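PDB 6FMH: membrane attack complex assembly inhibitor BGA71 from Borreliella bavariensis, which is an outer surface protein that inhibits assembly of the complement membrane attack complex, probably protecting the Lyme disease spirochaete from lysis. Local coordinates for residues A[95-98]-A[99-103]; A[176-179]-A[180-184]; A[132-135]-A[136-140]. All coordinates share one frame; numbering follows the deposited sequence.

In the fold
Each contact is local to one helix in an all-helical chain of the Borrelia BbCRASP-1 family: contact 1 on helix 90-123, contact 2 near the C-terminal end of helix 173-183 and running on into the loop at Y184, contact 3 near the start of helix 127-163. Contacts 1 and 2 pack against each other, their centres 11 Å apart. F99 CD1 meets M180 CE at 3.7 Å, T95 CG2 meets M180 CB at 4.1 Å, and the F99 and Y184 rings stand edge-to-face. Contact 3 lies at the surface, its centre 29 Å from that of contact 1 and 34 Å from that of contact 2; helix 127-163 nevertheless runs back to pack beside contact 2.

Contact 1 (A[95-98]-A[99-103]); sequences TSKE and FIYQI
Y101 lies one helical turn after K97, and the two side chains run alongside each other in the same direction. The CB of Y101 sits 3.5 Å from K97 O. With chi1 at -62° CG is swung anti to the carbonyl carbon, and the ring extends back along the preceding turn. CD2 of Y101 stays beside the same K97 O, which approaches the ring obliquely; CD2 also lies 4.2 Å from CB of K97. One bond further out, CE2 of Y101 is 4.0 Å from CG of K97, a contact of ring carbon with methylene. A face of the ring is covered by CG2 of I100, 3.7 Å above the plane and over its centre. The Y101 side chain also packs on D51 and L53 of a loop, while the K97 amine makes a weak, long ion pair with D48.

Past Y101 the backbone departs from regular alpha-helix. Y101 N still bonds to K97 O at 2.7 Å, but E98 O accepts from both Q102 N (2.7 Å) and I103 N (3.1 Å), and the second of these closes a wider pi-type turn at 99-103. On the exposed flank E98 and Q102 lie side by side, OE1 of Q102 next to CG of E98, their carboxylate and amide planes 38° apart. S96 instead turns its OG to R93 O, in the preceding turn. The buried flank is wedged among other helices: S96, F99 and I100 meet L83, L86 and Y87 of helix 73-88, and F99 and I100 reach I65 and I61 of helix 55-68.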
loop_
_atom_site.group_PDB
_atom_site.type_symbol
_atom_site.label_atom_id
_atom_site.label_comp_id
_atom_site.label_asym_id
_atom_site.label_seq_id
_atom_site.Cartn_x
_atom_site.Cartn_y
_atom_site.Cartn_z
ATOM N N THR A 95 -14.596 4.837 25.197
ATOM C CA THR A 95 -14.184 3.468 25.178
ATOM C C THR A 95 -14.419 2.823 23.808
ATOM O O THR A 95 -13.584 2.030 23.341
ATOM C CB THR A 95 -14.943 2.739 26.263
ATOM O OG1 THR A 95 -14.684 3.400 27.509
ATOM C CG2 THR A 95 -14.497 1.308 26.347
ATOM N N SER A 96 -15.510 3.193 23.123
ATOM C CA SER A 96 -15.736 2.715 21.774
ATOM C C SER A 96 -14.692 3.293 20.868
ATOM O O SER A 96 -14.136 2.615 20.016
ATOM C CB SER A 96 -17.149 3.101 21.279
ATOM O OG SER A 96 -17.383 4.494 21.373
ATOM N N LYS A 97 -14.467 4.588 20.994
ATOM C CA LYS A 97 -13.453 5.270 20.165
ATOM C C LYS A 97 -12.066 4.709 20.382
ATOM O O LYS A 97 -11.342 4.448 19.425
ATOM C CB LYS A 97 -13.441 6.767 20.455
ATOM C CG LYS A 97 -14.391 7.519 19.601
ATOM C CD LYS A 97 -14.348 9.003 19.911
ATOM C CE LYS A 97 -15.480 9.728 19.236
ATOM N NZ LYS A 97 -16.113 10.743 20.102
ATOM N N GLU A 98 -11.684 4.547 21.636
ATOM C CA GLU A 98 -10.369 3.973 21.935
ATOM C C GLU A 98 -10.211 2.565 21.344
ATOM O O GLU A 98 -9.205 2.255 20.749
ATOM C CB GLU A 98 -10.083 3.996 23.456
ATOM C CG GLU A 98 -9.430 5.302 23.862
ATOM C CD GLU A 98 -9.409 5.552 25.355
ATOM O OE1 GLU A 98 -9.080 4.625 26.140
ATOM O OE2 GLU A 98 -9.609 6.722 25.721
ATOM N N PHE A 99 -11.210 1.705 21.546
ATOM C CA PHE A 99 -11.188 0.376 20.928
ATOM C C PHE A 99 -10.873 0.488 19.414
ATOM O O PHE A 99 -10.087 -0.271 18.880
ATOM C CB PHE A 99 -12.528 -0.329 21.176
ATOM C CG PHE A 99 -12.666 -1.614 20.459
ATOM C CD1 PHE A 99 -12.111 -2.766 20.981
ATOM C CD2 PHE A 99 -13.318 -1.674 19.217
ATOM C CE1 PHE A 99 -12.227 -3.982 20.291
ATOM C CE2 PHE A 99 -13.413 -2.878 18.528
ATOM C CZ PHE A 99 -12.868 -4.031 19.064
ATOM N N ILE A 100 -11.528 1.426 18.755
ATOM C CA ILE A 100 -11.467 1.593 17.313
ATOM C C ILE A 100 -10.165 2.246 16.883
ATOM O O ILE A 100 -9.393 1.676 16.129
ATOM C CB ILE A 100 -12.680 2.436 16.828
ATOM C CG1 ILE A 100 -13.897 1.546 16.598
ATOM C CG2 ILE A 100 -12.411 3.203 15.559
ATOM C CD1 ILE A 100 -13.643 0.282 15.828
ATOM N N TYR A 101 -9.925 3.454 17.385
ATOM C CA TYR A 101 -8.782 4.216 16.958
ATOM C C TYR A 101 -7.474 3.799 17.636
ATOM O O TYR A 101 -6.441 3.902 17.033
ATOM C CB TYR A 101 -9.044 5.715 17.129
ATOM C CG TYR A 101 -10.199 6.254 16.295
ATOM C CD1 TYR A 101 -10.201 6.161 14.910
ATOM C CD2 TYR A 101 -11.282 6.882 16.904
ATOM C CE1 TYR A 101 -11.256 6.657 14.162
ATOM C CE2 TYR A 101 -12.341 7.394 16.160
ATOM C CZ TYR A 101 -12.331 7.271 14.794
ATOM O OH TYR A 101 -13.406 7.775 14.078
ATOM N N GLN A 102 -7.517 3.322 18.868
ATOM C CA GLN A 102 -6.298 3.043 19.594
ATOM C C GLN A 102 -5.854 1.619 19.572
ATOM O O GLN A 102 -4.663 1.330 19.564
ATOM C CB GLN A 102 -6.472 3.486 21.038
ATOM C CG GLN A 102 -5.196 3.656 21.862
ATOM C CD GLN A 102 -5.527 3.602 23.353
ATOM O OE1 GLN A 102 -6.443 4.299 23.781
ATOM N NE2 GLN A 102 -4.835 2.759 24.136
ATOM N N ILE A 103 -6.791 0.689 19.572
ATOM C CA ILE A 103 -6.422 -0.725 19.588
ATOM C C ILE A 103 -6.492 -1.333 18.197
ATOM O O ILE A 103 -5.521 -1.907 17.736
ATOM C CB ILE A 103 -7.285 -1.459 20.601
ATOM C CG1 ILE A 103 -6.842 -1.002 21.993
ATOM C CG2 ILE A 103 -7.244 -2.980 20.380
ATOM C CD1 ILE A 103 -6.116 -1.983 22.867
#

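Contact 2 (A[176-179]-A[180-184]); sequences LATY and MKENY
M180 bonds through its backbone N to L176 O at 3.0 Å, an i to i+4 link in the closing turns of helix 173-183, part of this all-helical fold. Torsions of -70° at chi1 and -54° at chi2 fold its chain so that SD lies 4.2 Å from CD1 of Y179, while CG makes a looser contact with CD1 of L176. K181 repeats the backbone link to A177 O and lays its chain back over that residue, CE 4.2 Å from CB of A177. E182 does the same with T178 O, and the two side chains cross obliquely, E182 CG 4.1 Å from T178 CG2; the hydroxyl of T178 is engaged with D174 O. N183 returns to Y179 twice: its backbone N gives a weak bond to Y179 O, and ND2 a shorter hydrogen bond of 2.6 Å to the same oxygen. That ND2 also sits 3.2 Å above the Y179 ring plane, over the ring centre, amide and ring planes 44° apart. Y184 is already in the loop, and its ring meets M180 O at the edge, in plane. Its OH bonds to OG1 of T158 on helix 127-163, as does the OH of Y179, which also bonds to OD2 of D161.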
loop_
_atom_site.group_PDB
_atom_site.type_symbol
_atom_site.label_atom_id
_atom_site.label_comp_id
_atom_site.label_asym_id
_atom_site.label_seq_id
_atom_site.Cartn_x
_atom_site.Cartn_y
_atom_site.Cartn_z
ATOM N N LEU A 176 -20.618 -3.650 30.418
ATOM C CA LEU A 176 -20.041 -3.767 29.082
ATOM C C LEU A 176 -18.754 -2.955 28.991
ATOM O O LEU A 176 -17.709 -3.479 28.607
ATOM C CB LEU A 176 -21.012 -3.276 28.035
ATOM C CG LEU A 176 -20.496 -3.328 26.591
ATOM C CD1 LEU A 176 -20.200 -4.755 26.205
ATOM C CD2 LEU A 176 -21.548 -2.720 25.669
ATOM N N ALA A 177 -18.831 -1.700 29.442
ATOM C CA ALA A 177 -17.696 -0.793 29.435
ATOM C C ALA A 177 -16.520 -1.364 30.217
ATOM O O ALA A 177 -15.369 -1.241 29.775
ATOM C CB ALA A 177 -18.081 0.527 30.031
ATOM N N THR A 178 -16.791 -1.998 31.345
ATOM C CA THR A 178 -15.709 -2.510 32.140
ATOM C C THR A 178 -15.019 -3.661 31.421
ATOM O O THR A 178 -13.784 -3.728 31.394
ATOM C CB THR A 178 -16.204 -2.982 33.514
ATOM O OG1 THR A 178 -16.870 -1.900 34.139
ATOM C CG2 THR A 178 -15.108 -3.454 34.388
ATOM N N TYR A 179 -15.822 -4.510 30.806
ATOM C CA TYR A 179 -15.307 -5.638 30.097
ATOM C C TYR A 179 -14.375 -5.189 28.949
ATOM O O TYR A 179 -13.293 -5.756 28.753
ATOM C CB TYR A 179 -16.471 -6.465 29.575
ATOM C CG TYR A 179 -16.078 -7.691 28.797
ATOM C CD1 TYR A 179 -15.681 -7.615 27.489
ATOM C CD2 TYR A 179 -16.196 -8.947 29.361
ATOM C CE1 TYR A 179 -15.339 -8.748 26.788
ATOM C CE2 TYR A 179 -15.887 -10.104 28.659
ATOM C CZ TYR A 179 -15.449 -10.002 27.382
ATOM O OH TYR A 179 -15.080 -11.134 26.706
ATOM N N MET A 180 -14.852 -4.255 28.128
ATOM C CA MET A 180 -14.085 -3.806 26.996
ATOM C C MET A 180 -12.802 -3.171 27.489
ATOM O O MET A 180 -11.734 -3.403 26.909
ATOM C CB MET A 180 -14.880 -2.818 26.182
ATOM C CG MET A 180 -16.062 -3.415 25.434
ATOM S SD MET A 180 -15.776 -4.792 24.346
ATOM C CE MET A 180 -14.880 -4.111 23.075
ATOM N N LYS A 181 -12.880 -2.416 28.598
ATOM C CA LYS A 181 -11.682 -1.832 29.195
ATOM C C LYS A 181 -10.647 -2.902 29.634
ATOM O O LYS A 181 -9.453 -2.747 29.387
ATOM C CB LYS A 181 -12.068 -0.959 30.394
ATOM C CG LYS A 181 -12.350 0.475 30.019
ATOM C CD LYS A 181 -12.726 1.350 31.202
ATOM C CE LYS A 181 -14.183 1.152 31.596
ATOM N NZ LYS A 181 -14.657 2.166 32.595
ATOM N N GLU A 182 -11.112 -3.950 30.326
ATOM C CA GLU A 182 -10.227 -4.957 30.930
ATOM C C GLU A 182 -9.660 -5.990 29.895
ATOM O O GLU A 182 -8.640 -6.656 30.150
ATOM C CB GLU A 182 -10.881 -5.609 32.190
ATOM C CG GLU A 182 -11.288 -4.570 33.292
ATOM C CD GLU A 182 -10.150 -3.609 33.750
ATOM O OE1 GLU A 182 -9.091 -4.120 34.168
ATOM O OE2 GLU A 182 -10.291 -2.339 33.705
ATOM N N ASN A 183 -10.290 -6.100 28.719
ATOM C CA ASN A 183 -9.856 -7.080 27.731
ATOM C C ASN A 183 -9.184 -6.451 26.546
ATOM O O ASN A 183 -8.713 -7.134 25.652
ATOM C CB ASN A 183 -11.052 -7.902 27.308
ATOM C CG ASN A 183 -11.578 -8.712 28.443
ATOM O OD1 ASN A 183 -10.982 -9.760 28.820
ATOM N ND2 ASN A 183 -12.736 -8.332 28.952
ATOM N N TYR A 184 -9.204 -5.129 26.493
ATOM C CA TYR A 184 -8.536 -4.430 25.420
ATOM C C TYR A 184 -7.719 -3.275 25.948
ATOM O O TYR A 184 -7.827 -2.174 25.452
ATOM C CB TYR A 184 -9.593 -4.019 24.374
ATOM C CG TYR A 184 -10.307 -5.252 23.798
ATOM C CD1 TYR A 184 -9.726 -6.000 22.801
ATOM C CD2 TYR A 184 -11.513 -5.654 24.279
ATOM C CE1 TYR A 184 -10.358 -7.100 22.276
ATOM C CE2 TYR A 184 -12.151 -6.771 23.788
ATOM C CZ TYR A 184 -11.579 -7.496 22.781
ATOM O OH TYR A 184 -12.253 -8.606 22.254
#

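Contact 3 (A[132-135]-A[136-140]); sequences QKES and ELLMN
L137, L138 and M139 each donate a backbone N-H to the carbonyl oxygen four residues earlier, in a regular alpha-helical turn on helix 127-163 of this helical bundle. The bonds are L137 N to K133 O at 3.2 Å, L138 N to E134 O at 3.0 Å and M139 N to S135 O at 2.9 Å. Of the charged groups, the K133 amine leaves the turn for a salt bridge to D125, with a weaker, long pairing to E120. M139 has no apolar partner in S135; its CG and SD instead lie over the S135 carbonyl oxygen, SD at 3.5 Å. Apolar contacts follow the same spacing as the backbone bonds. CD1 of L137 packs on CB of K133 at 3.9 Å, on the flank where L137 also meets L117 and I118 of helix 90-123. Four residues apart, E134 and L138 share one side of the helix, where both touch K12 of helix 12-36 and E134 packs on L13 as well. The two chains lie alongside each other, pointing the same way. A chi1 of -178° turns CG of E134 away from the backbone N, beside the carbonyl carbon, and that CG rests 3.8 Å from CD1 of L138.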
loop_
_atom_site.group_PDB
_atom_site.type_symbol
_atom_site.label_atom_id
_atom_site.label_comp_id
_atom_site.label_asym_id
_atom_site.label_seq_id
_atom_site.Cartn_x
_atom_site.Cartn_y
_atom_site.Cartn_z
ATOM N N GLN A 132 21.100 -7.213 6.272
ATOM C CA GLN A 132 21.276 -6.737 7.620
ATOM C C GLN A 132 19.883 -6.602 8.244
ATOM O O GLN A 132 19.528 -7.363 9.153
ATOM C CB GLN A 132 22.031 -5.418 7.562
ATOM C CG GLN A 132 23.166 -5.358 8.538
ATOM C CD GLN A 132 24.377 -4.661 7.981
ATOM O OE1 GLN A 132 25.276 -5.295 7.468
ATOM N NE2 GLN A 132 24.409 -3.348 8.099
ATOM N N LYS A 133 19.081 -5.695 7.673
ATOM C CA LYS A 133 17.629 -5.474 7.948
ATOM C C LYS A 133 16.729 -6.715 7.961
ATOM O O LYS A 133 15.673 -6.724 8.614
ATOM C CB LYS A 133 17.121 -4.562 6.851
ATOM C CG LYS A 133 17.379 -3.104 7.111
ATOM C CD LYS A 133 17.152 -2.247 5.885
ATOM C CE LYS A 133 16.941 -0.788 6.254
ATOM N NZ LYS A 133 16.606 0.065 5.103
ATOM N N GLU A 134 17.135 -7.763 7.261
ATOM C CA GLU A 134 16.236 -8.861 6.978
ATOM C C GLU A 134 15.609 -9.481 8.211
ATOM O O GLU A 134 14.378 -9.506 8.351
ATOM C CB GLU A 134 16.976 -9.907 6.192
ATOM C CG GLU A 134 16.131 -11.094 5.781
ATOM C CD GLU A 134 16.924 -12.093 4.939
ATOM O OE1 GLU A 134 17.798 -11.659 4.137
ATOM O OE2 GLU A 134 16.673 -13.308 5.078
ATOM N N SER A 135 16.446 -9.961 9.122
ATOM C CA SER A 135 15.971 -10.706 10.290
ATOM C C SER A 135 14.966 -9.902 11.122
ATOM O O SER A 135 13.925 -10.430 11.548
ATOM C CB SER A 135 17.149 -11.109 11.203
ATOM O OG SER A 135 17.603 -10.024 12.023
ATOM N N GLU A 136 15.275 -8.634 11.340
ATOM C CA GLU A 136 14.464 -7.801 12.190
ATOM C C GLU A 136 13.087 -7.502 11.602
ATOM O O GLU A 136 12.056 -7.518 12.304
ATOM C CB GLU A 136 15.210 -6.508 12.478
ATOM C CG GLU A 136 14.409 -5.482 13.282
ATOM C CD GLU A 136 15.165 -4.184 13.492
ATOM O OE1 GLU A 136 16.376 -4.130 13.189
ATOM O OE2 GLU A 136 14.559 -3.214 13.951
ATOM N N LEU A 137 13.068 -7.228 10.314
ATOM C CA LEU A 137 11.812 -6.999 9.617
ATOM C C LEU A 137 10.942 -8.246 9.620
ATOM O O LEU A 137 9.717 -8.159 9.721
ATOM C CB LEU A 137 12.089 -6.555 8.176
ATOM C CG LEU A 137 12.762 -5.182 8.010
ATOM C CD1 LEU A 137 13.250 -4.961 6.575
ATOM C CD2 LEU A 137 11.864 -4.049 8.450
ATOM N N LEU A 138 11.576 -9.415 9.503
ATOM C CA LEU A 138 10.826 -10.657 9.489
ATOM C C LEU A 138 10.248 -10.956 10.835
ATOM O O LEU A 138 9.130 -11.467 10.960
ATOM C CB LEU A 138 11.732 -11.799 9.054
ATOM C CG LEU A 138 12.158 -11.770 7.597
ATOM C CD1 LEU A 138 13.188 -12.855 7.400
ATOM C CD2 LEU A 138 10.978 -11.950 6.658
ATOM N N MET A 139 11.052 -10.683 11.856
ATOM C CA MET A 139 10.616 -10.880 13.219
ATOM C C MET A 139 9.453 -9.929 13.533
ATOM O O MET A 139 8.409 -10.361 13.978
ATOM C CB MET A 139 11.836 -10.817 14.148
ATOM C CG MET A 139 12.756 -12.014 13.915
ATOM S SD MET A 139 14.378 -11.849 14.686
ATOM C CE MET A 139 14.055 -12.528 16.316
ATOM N N ASN A 140 9.593 -8.652 13.215
ATOM C CA ASN A 140 8.523 -7.698 13.395
ATOM C C ASN A 140 7.254 -8.086 12.659
ATOM O O ASN A 140 6.134 -7.913 13.159
ATOM C CB ASN A 140 8.962 -6.314 12.888
ATOM C CG ASN A 140 9.988 -5.655 13.807
ATOM O OD1 ASN A 140 10.159 -6.056 14.925
ATOM N ND2 ASN A 140 10.697 -4.660 13.300
#